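Local structure of uncharacterized protein lp_2219 (3HFQ) at residues D162-Y167 against G221-L226; F299-N304 against A310-R315. The protein is of unknown function but folds as a seven-bladed beta-propeller of the lactonase family and possibly hydrolyses a lactone. The protein carries 1 engineered substitution. One frame throughout, in Å; residues are numbered along the deposited sequence.

Interaction 1 (D162-Y167 against G221-L226); sequences DKVYVY and GAFTQL
F223 reaches across from its strand so that one corner of its ring overlaps two valines, V166 and V164, on strand 163-169. F223 CE2 lies 3.6 Å from CG2 of V166. The same F223 CE2 is 4.0 Å from CG1 of V164, and both methyls approach the ring obliquely. The CA-CB bond of F223 points toward 162-167, and a chi1 of -65°, with CG beside the backbone N, brings CE2 to the two methyls. The side chain of V164 runs at about a right angle to that of F223. The two valines use different branches: V164 offers the methyl anti to its backbone N (chi1 179°), whereas V166 offers the one beside it. Strand 163-169 is the third of its four-stranded propeller blade, and strand 222-230 is the fourth, an edge strand, of the next, so the contact packs one blade's sheet against its neighbour's. L203, A201 and L214 of the second blade continue this apolar layer around V164 and F223. Farther along, the carbonyl oxygen of G221 comes within 3.5 Å of CG1 of V166, and S179 OG hydrogen-bonds this same oxygen, so a polar atom pressed against a valine still has a partner. G221 sits at a G1 beta bulge, where it and A222 both face D217. Its positive phi of 63° suits glycine, and a side chain there would point toward V166.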
loop_
_atom_site.group_PDB
_atom_site.type_symbol
_atom_site.label_atom_id
_atom_site.label_comp_id
_atom_site.label_asym_id
_atom_site.label_seq_id
_atom_site.Cartn_x
_atom_site.Cartn_y
_atom_site.Cartn_z
ATOM N N ASP A 162 -4.297 -15.575 -7.468
ATOM C CA ASP A 162 -4.992 -15.789 -6.197
ATOM C C ASP A 162 -4.121 -16.479 -5.154
ATOM O O ASP A 162 -4.573 -17.395 -4.466
ATOM C CB ASP A 162 -6.266 -16.616 -6.411
ATOM C CG ASP A 162 -7.358 -15.837 -7.110
ATOM O OD1 ASP A 162 -7.666 -14.714 -6.656
ATOM O OD2 ASP A 162 -7.913 -16.346 -8.108
ATOM N N LYS A 163 -2.874 -16.035 -5.024
ATOM C CA LYS A 163 -1.972 -16.646 -4.056
ATOM C C LYS A 163 -1.205 -15.648 -3.207
ATOM O O LYS A 163 -0.896 -14.536 -3.645
ATOM C CB LYS A 163 -0.967 -17.555 -4.772
ATOM C CG LYS A 163 -1.581 -18.786 -5.421
ATOM C CD LYS A 163 -0.555 -19.521 -6.270
ATOM C CE LYS A 163 -1.168 -20.728 -6.969
ATOM N NZ LYS A 163 -1.642 -21.766 -6.009
ATOM N N VAL A 164 -0.912 -16.057 -1.978
ATOM C CA VAL A 164 -0.130 -15.238 -1.068
ATOM C C VAL A 164 1.084 -16.078 -0.703
ATOM O O VAL A 164 0.971 -17.103 -0.025
ATOM C CB VAL A 164 -0.898 -14.874 0.226
ATOM C CG1 VAL A 164 -0.003 -14.032 1.127
ATOM C CG2 VAL A 164 -2.166 -14.096 -0.111
ATOM N N TYR A 165 2.244 -15.652 -1.184
ATOM C CA TYR A 165 3.484 -16.354 -0.914
ATOM C C TYR A 165 4.191 -15.771 0.301
ATOM O O TYR A 165 4.031 -14.594 0.627
ATOM C CB TYR A 165 4.461 -16.221 -2.086
ATOM C CG TYR A 165 4.030 -16.832 -3.397
ATOM C CD1 TYR A 165 3.189 -16.145 -4.273
ATOM C CD2 TYR A 165 4.505 -18.082 -3.784
ATOM C CE1 TYR A 165 2.826 -16.695 -5.502
ATOM C CE2 TYR A 165 4.151 -18.641 -5.005
ATOM C CZ TYR A 165 3.319 -17.942 -5.864
ATOM O OH TYR A 165 2.987 -18.493 -7.081
ATOM N N VAL A 166 4.963 -16.612 0.972
ATOM C CA VAL A 166 5.782 -16.168 2.084
ATOM C C VAL A 166 7.173 -16.662 1.713
ATOM O O VAL A 166 7.359 -17.849 1.440
ATOM C CB VAL A 166 5.361 -16.777 3.427
ATOM C CG1 VAL A 166 6.380 -16.391 4.500
ATOM C CG2 VAL A 166 3.983 -16.255 3.824
ATOM N N TYR A 167 8.134 -15.742 1.676
ATOM C CA TYR A 167 9.518 -16.054 1.321
ATOM C C TYR A 167 10.489 -15.729 2.446
ATOM O O TYR A 167 10.301 -14.759 3.177
ATOM C CB TYR A 167 9.970 -15.218 0.123
ATOM C CG TYR A 167 9.393 -15.592 -1.216
ATOM C CD1 TYR A 167 9.996 -16.574 -2.004
ATOM C CD2 TYR A 167 8.275 -14.933 -1.719
ATOM C CE1 TYR A 167 9.489 -16.895 -3.265
ATOM C CE2 TYR A 167 7.762 -15.247 -2.973
ATOM C CZ TYR A 167 8.376 -16.223 -3.741
ATOM O OH TYR A 167 7.870 -16.526 -4.983
ATOM N N GLY A 221 5.642 -20.172 9.249
ATOM C CA GLY A 221 5.734 -19.125 8.250
ATOM C C GLY A 221 4.585 -19.283 7.269
ATOM O O GLY A 221 4.715 -18.963 6.090
ATOM N N ALA A 222 3.453 -19.782 7.763
ATOM C CA ALA A 222 2.282 -20.004 6.924
ATOM C C ALA A 222 0.987 -19.438 7.504
ATOM O O ALA A 222 0.920 -19.069 8.678
ATOM C CB ALA A 222 2.116 -21.493 6.645
ATOM N N PHE A 223 -0.043 -19.402 6.661
ATOM C CA PHE A 223 -1.352 -18.869 7.020
ATOM C C PHE A 223 -2.456 -19.921 7.022
ATOM O O PHE A 223 -2.320 -21.003 6.442
ATOM C CB PHE A 223 -1.788 -17.803 6.007
ATOM C CG PHE A 223 -0.937 -16.572 5.981
ATOM C CD1 PHE A 223 -1.090 -15.583 6.947
ATOM C CD2 PHE A 223 -0.030 -16.362 4.945
ATOM C CE1 PHE A 223 -0.361 -14.400 6.876
ATOM C CE2 PHE A 223 0.706 -15.183 4.867
ATOM C CZ PHE A 223 0.536 -14.200 5.834
ATOM N N THR A 224 -3.561 -19.555 7.664
ATOM C CA THR A 224 -4.770 -20.365 7.727
ATOM C C THR A 224 -5.896 -19.343 7.573
ATOM O O THR A 224 -5.970 -18.383 8.342
ATOM C CB THR A 224 -4.937 -21.086 9.085
ATOM O OG1 THR A 224 -3.897 -22.059 9.244
ATOM C CG2 THR A 224 -6.290 -21.796 9.146
ATOM N N GLN A 225 -6.751 -19.526 6.570
ATOM C CA GLN A 225 -7.855 -18.591 6.359
ATOM C C GLN A 225 -8.902 -18.792 7.452
ATOM O O GLN A 225 -9.329 -19.919 7.700
ATOM C CB GLN A 225 -8.494 -18.813 4.988
ATOM C CG GLN A 225 -9.616 -17.829 4.678
ATOM C CD GLN A 225 -10.268 -18.090 3.340
ATOM O OE1 GLN A 225 -9.615 -18.032 2.299
ATOM N NE2 GLN A 225 -11.564 -18.383 3.360
ATOM N N LEU A 226 -9.314 -17.703 8.099
ATOM C CA LEU A 226 -10.302 -17.777 9.176
ATOM C C LEU A 226 -11.736 -17.448 8.770
ATOM O O LEU A 226 -12.674 -18.159 9.137
ATOM C CB LEU A 226 -9.886 -16.851 10.320
ATOM C CG LEU A 226 -8.964 -17.395 11.414
ATOM C CD1 LEU A 226 -8.156 -18.591 10.921
ATOM C CD2 LEU A 226 -8.068 -16.266 11.885
#

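Interaction 2 (F299-N304 against A310-R315); sequences FVVVVN and ATLYAR
The Y313 ring carries CG2 of T311 on one face, 4.1 Å above the plane and offset toward the rim, while V300 O lies at its edge, near the ring plane. CG1 of V302 comes in obliquely, 3.6 Å from Y313 CE1. V302 CG1 sits between its backbone N and carbonyl carbon (chi1 58°), a position from which it touches both T311 CB and the tyrosine ring. Y313 OH and T311 OG1 hydrogen-bond S282 O and T283 O, at the end of strand 275-282 in the preceding blade. An alanine in place of Y313 is likely to open a gap beside V302 CG1 and T311 CG2 and leave S282 O without its hydroxyl partner. On the face of F299, V301 and L312, opposite V300, V302, T311 and Y313, the F299 ring has Y313 O at its edge, 3.4 Å from CD1 of F299. There CD1 of L312 meets CG2 of V301 at 3.7 Å. V300 pairs with Y313 and V302 with T311, each through two backbone hydrogen bonds; the one from T311 N to V302 O is 2.8 Å long. This antiparallel pairing of strands 299-304 and 309-315 is the central hairpin of a four-stranded beta-propeller blade.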
loop_
_atom_site.group_PDB
_atom_site.type_symbol
_atom_site.label_atom_id
_atom_site.label_comp_id
_atom_site.label_asym_id
_atom_site.label_seq_id
_atom_site.Cartn_x
_atom_site.Cartn_y
_atom_site.Cartn_z
ATOM N N PHE A 299 -6.471 11.231 12.883
ATOM C CA PHE A 299 -6.888 11.655 11.551
ATOM C C PHE A 299 -6.619 10.589 10.497
ATOM O O PHE A 299 -5.825 9.673 10.709
ATOM C CB PHE A 299 -6.125 12.915 11.135
ATOM C CG PHE A 299 -6.311 14.077 12.061
ATOM C CD1 PHE A 299 -7.392 14.939 11.911
ATOM C CD2 PHE A 299 -5.404 14.311 13.090
ATOM C CE1 PHE A 299 -7.566 16.019 12.775
ATOM C CE2 PHE A 299 -5.568 15.387 13.960
ATOM C CZ PHE A 299 -6.648 16.241 13.803
ATOM N N VAL A 300 -7.290 10.734 9.359
ATOM C CA VAL A 300 -7.104 9.849 8.220
ATOM C C VAL A 300 -7.102 10.734 6.982
ATOM O O VAL A 300 -7.907 11.662 6.876
ATOM C CB VAL A 300 -8.239 8.820 8.063
ATOM C CG1 VAL A 300 -8.104 8.109 6.715
ATOM C CG2 VAL A 300 -8.187 7.802 9.197
ATOM N N VAL A 301 -6.178 10.467 6.070
ATOM C CA VAL A 301 -6.095 11.216 4.822
ATOM C C VAL A 301 -6.216 10.214 3.686
ATOM O O VAL A 301 -5.541 9.188 3.688
ATOM C CB VAL A 301 -4.745 11.966 4.694
ATOM C CG1 VAL A 301 -4.585 12.528 3.281
ATOM C CG2 VAL A 301 -4.687 13.091 5.709
ATOM N N VAL A 302 -7.094 10.502 2.732
ATOM C CA VAL A 302 -7.293 9.631 1.584
ATOM C C VAL A 302 -7.111 10.463 0.322
ATOM O O VAL A 302 -7.393 11.661 0.321
ATOM C CB VAL A 302 -8.724 9.022 1.568
ATOM C CG1 VAL A 302 -9.761 10.129 1.546
ATOM C CG2 VAL A 302 -8.902 8.113 0.346
ATOM N N VAL A 303 -6.614 9.840 -0.740
ATOM C CA VAL A 303 -6.447 10.545 -2.008
ATOM C C VAL A 303 -7.280 9.840 -3.059
ATOM O O VAL A 303 -7.357 8.614 -3.074
ATOM C CB VAL A 303 -4.973 10.588 -2.491
ATOM C CG1 VAL A 303 -4.158 11.486 -1.587
ATOM C CG2 VAL A 303 -4.382 9.183 -2.537
ATOM N N ASN A 304 -7.914 10.627 -3.924
ATOM C CA ASN A 304 -8.748 10.093 -4.991
ATOM C C ASN A 304 -8.042 10.288 -6.320
ATOM O O ASN A 304 -7.763 11.412 -6.735
ATOM C CB ASN A 304 -10.103 10.800 -4.994
ATOM C CG ASN A 304 -10.881 10.557 -3.720
ATOM O OD1 ASN A 304 -11.403 9.465 -3.498
ATOM N ND2 ASN A 304 -10.950 11.572 -2.864
ATOM N N ALA A 310 -7.746 15.227 -2.314
ATOM C CA ALA A 310 -7.482 14.495 -1.089
ATOM C C ALA A 310 -8.545 14.919 -0.084
ATOM O O ALA A 310 -9.097 16.019 -0.179
ATOM C CB ALA A 310 -6.089 14.828 -0.565
ATOM N N THR A 311 -8.830 14.045 0.870
ATOM C CA THR A 311 -9.843 14.318 1.881
ATOM C C THR A 311 -9.293 14.040 3.269
ATOM O O THR A 311 -8.580 13.054 3.478
ATOM C CB THR A 311 -11.090 13.443 1.646
ATOM O OG1 THR A 311 -11.580 13.662 0.317
ATOM C CG2 THR A 311 -12.189 13.785 2.647
ATOM N N LEU A 312 -9.625 14.914 4.213
ATOM C CA LEU A 312 -9.172 14.774 5.591
ATOM C C LEU A 312 -10.335 14.419 6.507
ATOM O O LEU A 312 -11.393 15.051 6.447
ATOM C CB LEU A 312 -8.539 16.082 6.086
ATOM C CG LEU A 312 -8.154 16.106 7.571
ATOM C CD1 LEU A 312 -6.990 15.157 7.816
ATOM C CD2 LEU A 312 -7.771 17.516 7.992
ATOM N N TYR A 313 -10.130 13.409 7.349
ATOM C CA TYR A 313 -11.143 12.980 8.311
ATOM C C TYR A 313 -10.589 13.063 9.714
ATOM O O TYR A 313 -9.380 12.974 9.926
ATOM C CB TYR A 313 -11.537 11.508 8.141
ATOM C CG TYR A 313 -12.039 11.091 6.797
ATOM C CD1 TYR A 313 -11.178 10.511 5.867
ATOM C CD2 TYR A 313 -13.393 11.194 6.476
ATOM C CE1 TYR A 313 -11.648 10.048 4.649
ATOM C CE2 TYR A 313 -13.874 10.737 5.257
ATOM C CZ TYR A 313 -12.997 10.154 4.354
ATOM O OH TYR A 313 -13.461 9.665 3.160
ATOM N N ALA A 314 -11.492 13.215 10.674
ATOM C CA ALA A 314 -11.117 13.205 12.067
ATOM C C ALA A 314 -11.454 11.756 12.409
ATOM O O ALA A 314 -12.404 11.197 11.858
ATOM C CB ALA A 314 -11.995 14.153 12.871
ATOM N N ARG A 315 -10.676 11.141 13.287
ATOM C CA ARG A 315 -10.923 9.758 13.677
ATOM C C ARG A 315 -11.041 9.657 15.194
ATOM O O ARG A 315 -10.151 10.098 15.914
ATOM C CB ARG A 315 -9.778 8.859 13.193
ATOM C CG ARG A 315 -9.822 7.442 13.772
ATOM C CD ARG A 315 -8.661 6.572 13.277
ATOM N NE ARG A 315 -8.741 5.222 13.829
ATOM C CZ ARG A 315 -8.270 4.861 15.019
ATOM N NH1 ARG A 315 -7.661 5.743 15.803
ATOM N NH2 ARG A 315 -8.430 3.612 15.438
#

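From the N terminus, the chain lays down three strands of the first blade and two whole blades before reaching interaction 1, whose first segment lies in the blade of strands 143-148 to 175-182. The chain then finishes that blade and adds three strands of the next before 221-226 returns to it, closing a loop of 53 residues. After a further blade, interaction 2 opens at 299-304 and closes at once, across a five-residue connection. The two are therefore in series, neither crossing nor nesting. The centres of interaction 1 and interaction 2 are about 31 Å apart, on opposite sides of the chain's centre. Interaction 1 joins neighbouring blades, whereas interaction 2 holds strands within one blade.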